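PDB 6QXL: pyruvate kinase from Pseudomonas aeruginosa, which catalyses the last step of glycolysis, transferring the phosphate of phosphoenolpyruvate to ADP to give pyruvate and ATP. Local coordinates for the interface of chains A and B. Numbering follows the deposited sequence. Chains: chain A/B, Pyruvate kinase.

The interface of chains A and B. Residues chain A 261, 265, 300-301, 304, 307; chain B 261, 265, 300-301, 304, 307.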
loop_
_atom_site.group_PDB
_atom_site.type_symbol
_atom_site.label_atom_id
_atom_site.label_comp_id
_atom_site.label_asym_id
_atom_site.label_seq_id
_atom_site.Cartn_x
_atom_site.Cartn_y
_atom_site.Cartn_z
ATOM N N VAL A 261 -19.776 7.840 -15.777
ATOM C CA VAL A 261 -18.427 7.329 -15.630
ATOM C C VAL A 261 -18.205 6.632 -14.295
ATOM O O VAL A 261 -17.632 5.543 -14.248
ATOM C CB VAL A 261 -17.375 8.440 -15.835
ATOM C CG1 VAL A 261 -17.404 9.488 -14.707
ATOM C CG2 VAL A 261 -15.997 7.832 -15.999
ATOM N N LYS A 265 -18.063 2.279 -13.543
ATOM C CA LYS A 265 -16.971 1.662 -12.810
ATOM C C LYS A 265 -17.456 0.938 -11.565
ATOM O O LYS A 265 -16.969 -0.167 -11.270
ATOM C CB LYS A 265 -15.889 2.682 -12.491
ATOM C CG LYS A 265 -14.974 2.949 -13.683
ATOM C CD LYS A 265 -14.345 4.325 -13.669
ATOM C CE LYS A 265 -13.043 4.417 -14.503
ATOM N NZ LYS A 265 -13.248 4.321 -15.988
ATOM N N SER A 300 -11.320 5.035 -27.325
ATOM C CA SER A 300 -11.057 5.274 -25.914
ATOM C C SER A 300 -12.132 4.659 -25.018
ATOM O O SER A 300 -11.821 4.091 -23.978
ATOM C CB SER A 300 -10.970 6.787 -25.652
ATOM O OG SER A 300 -10.765 7.073 -24.280
ATOM N N ASP A 301 -13.388 4.763 -25.426
ATOM C CA ASP A 301 -14.500 4.263 -24.625
ATOM C C ASP A 301 -14.368 2.747 -24.427
ATOM O O ASP A 301 -14.478 2.244 -23.304
ATOM C CB ASP A 301 -15.821 4.602 -25.312
ATOM C CG ASP A 301 -17.038 4.119 -24.540
ATOM O OD1 ASP A 301 -17.075 4.250 -23.299
ATOM O OD2 ASP A 301 -17.987 3.632 -25.193
ATOM N N ASN A 304 -11.202 1.820 -22.358
ATOM C CA ASN A 304 -11.370 2.091 -20.945
ATOM C C ASN A 304 -12.287 1.098 -20.286
ATOM O O ASN A 304 -12.074 0.766 -19.131
ATOM C CB ASN A 304 -11.819 3.535 -20.686
ATOM C CG ASN A 304 -10.634 4.488 -20.616
ATOM O OD1 ASN A 304 -9.871 4.441 -19.668
ATOM N ND2 ASN A 304 -10.456 5.315 -21.621
ATOM N N LEU A 307 -10.069 -1.784 -19.504
ATOM C CA LEU A 307 -9.264 -1.526 -18.312
ATOM C C LEU A 307 -10.105 -1.514 -17.039
ATOM O O LEU A 307 -9.608 -1.939 -16.002
ATOM C CB LEU A 307 -8.490 -0.242 -18.450
ATOM C CG LEU A 307 -7.537 -0.149 -19.640
ATOM C CD1 LEU A 307 -6.847 1.189 -19.673
ATOM C CD2 LEU A 307 -6.511 -1.254 -19.691
ATOM N N VAL B 261 -4.768 4.154 -25.822
ATOM C CA VAL B 261 -5.226 4.211 -24.450
ATOM C C VAL B 261 -4.063 4.206 -23.444
ATOM O O VAL B 261 -4.051 4.992 -22.503
ATOM C CB VAL B 261 -6.210 3.075 -24.135
ATOM C CG1 VAL B 261 -5.544 1.698 -24.142
ATOM C CG2 VAL B 261 -6.904 3.340 -22.811
ATOM N N LYS B 265 -2.457 7.660 -21.222
ATOM C CA LYS B 265 -2.274 7.636 -19.782
ATOM C C LYS B 265 -0.827 7.878 -19.384
ATOM O O LYS B 265 -0.569 8.603 -18.414
ATOM C CB LYS B 265 -2.816 6.339 -19.189
ATOM C CG LYS B 265 -4.328 6.370 -19.020
ATOM C CD LYS B 265 -4.999 5.008 -19.090
ATOM C CE LYS B 265 -6.359 4.943 -18.383
ATOM N NZ LYS B 265 -7.441 5.699 -19.052
ATOM N N SER B 300 -17.941 9.293 -22.155
ATOM C CA SER B 300 -16.975 8.433 -21.486
ATOM C C SER B 300 -15.538 8.865 -21.772
ATOM O O SER B 300 -14.699 8.854 -20.878
ATOM C CB SER B 300 -17.179 6.983 -21.933
ATOM O OG SER B 300 -16.249 6.120 -21.313
ATOM N N ASP B 301 -15.257 9.248 -23.012
ATOM C CA ASP B 301 -13.904 9.627 -23.411
ATOM C C ASP B 301 -13.435 10.843 -22.596
ATOM O O ASP B 301 -12.330 10.843 -22.044
ATOM C CB ASP B 301 -13.877 9.933 -24.903
ATOM C CG ASP B 301 -12.506 10.346 -25.411
ATOM O OD1 ASP B 301 -11.493 9.730 -25.013
ATOM O OD2 ASP B 301 -12.446 11.277 -26.244
ATOM N N ASN B 304 -13.122 10.024 -18.803
ATOM C CA ASN B 304 -11.939 9.242 -18.504
ATOM C C ASN B 304 -10.683 10.064 -18.591
ATOM O O ASN B 304 -9.757 9.827 -17.835
ATOM C CB ASN B 304 -11.848 7.976 -19.370
ATOM C CG ASN B 304 -12.633 6.821 -18.757
ATOM O OD1 ASN B 304 -12.261 6.296 -17.718
ATOM N ND2 ASN B 304 -13.739 6.464 -19.365
ATOM N N LEU B 307 -10.476 11.715 -15.267
ATOM C CA LEU B 307 -9.973 10.794 -14.253
ATOM C C LEU B 307 -8.500 10.459 -14.451
ATOM O O LEU B 307 -7.794 10.291 -13.449
ATOM C CB LEU B 307 -10.790 9.531 -14.210
ATOM C CG LEU B 307 -12.296 9.717 -13.910
ATOM C CD1 LEU B 307 -12.939 8.338 -13.768
ATOM C CD2 LEU B 307 -12.598 10.469 -12.636
HETATM O O HOH W 1 -9.920 9.415 -22.731
#
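The side-chain amides of A:Asn304 and B:Asn304 lie face to face across the two-fold axis between two subunits of the pyruvate kinase homotetramer, where their barrel domains meet. Their planes are 5° apart, and the CG atoms of A:Asn304 and B:Asn304 are 3.6 Å from each other. The inner face of each amide is thus taken by the other amide. Polar partners sit toward the edges. At the oxygen edge, A:Lys265 NZ donates a hydrogen bond of 2.8 Å to B:Asn304 OD1, tip to tip. The lysine side-chain nitrogen lies in the carbonyl plane, on a lone pair, with a C=O...N angle of 136°. B:Lys265 does the same to A:Asn304. Each lysine chain bends at its end (chi4 70°) to bring NZ to the amide. A:Asn304 ND2 donates to the backbone oxygen A:Ser300 O at 3.0 Å, one turn earlier in helix 296-307. This bond leaves the amide plane at a tilt and comes in above the carbonyl plane, off its lone pairs. Together with the lysine bond across the interface, it should fix the rotation of the amide. A:Ser300 OG, held anti to the backbone N, donates to the carboxylate oxygen B:Asp301 OD1 at 2.9 Å. It meets the anti side of that oxygen, somewhat out of plane. The bond recurs from B:Ser300 to A:Asp301. Water 1 also bridges A:Ser300 OG to B:Asp301 O and OD1. To the side of the amides, A:Leu307 CD1, level with the lysine tips, packs 3.8 Å from B:Val261 CG2. These side chains pass in opposite directions. The same leucine methyl touches B:Lys265 CE, the carbon next to the side-chain nitrogen.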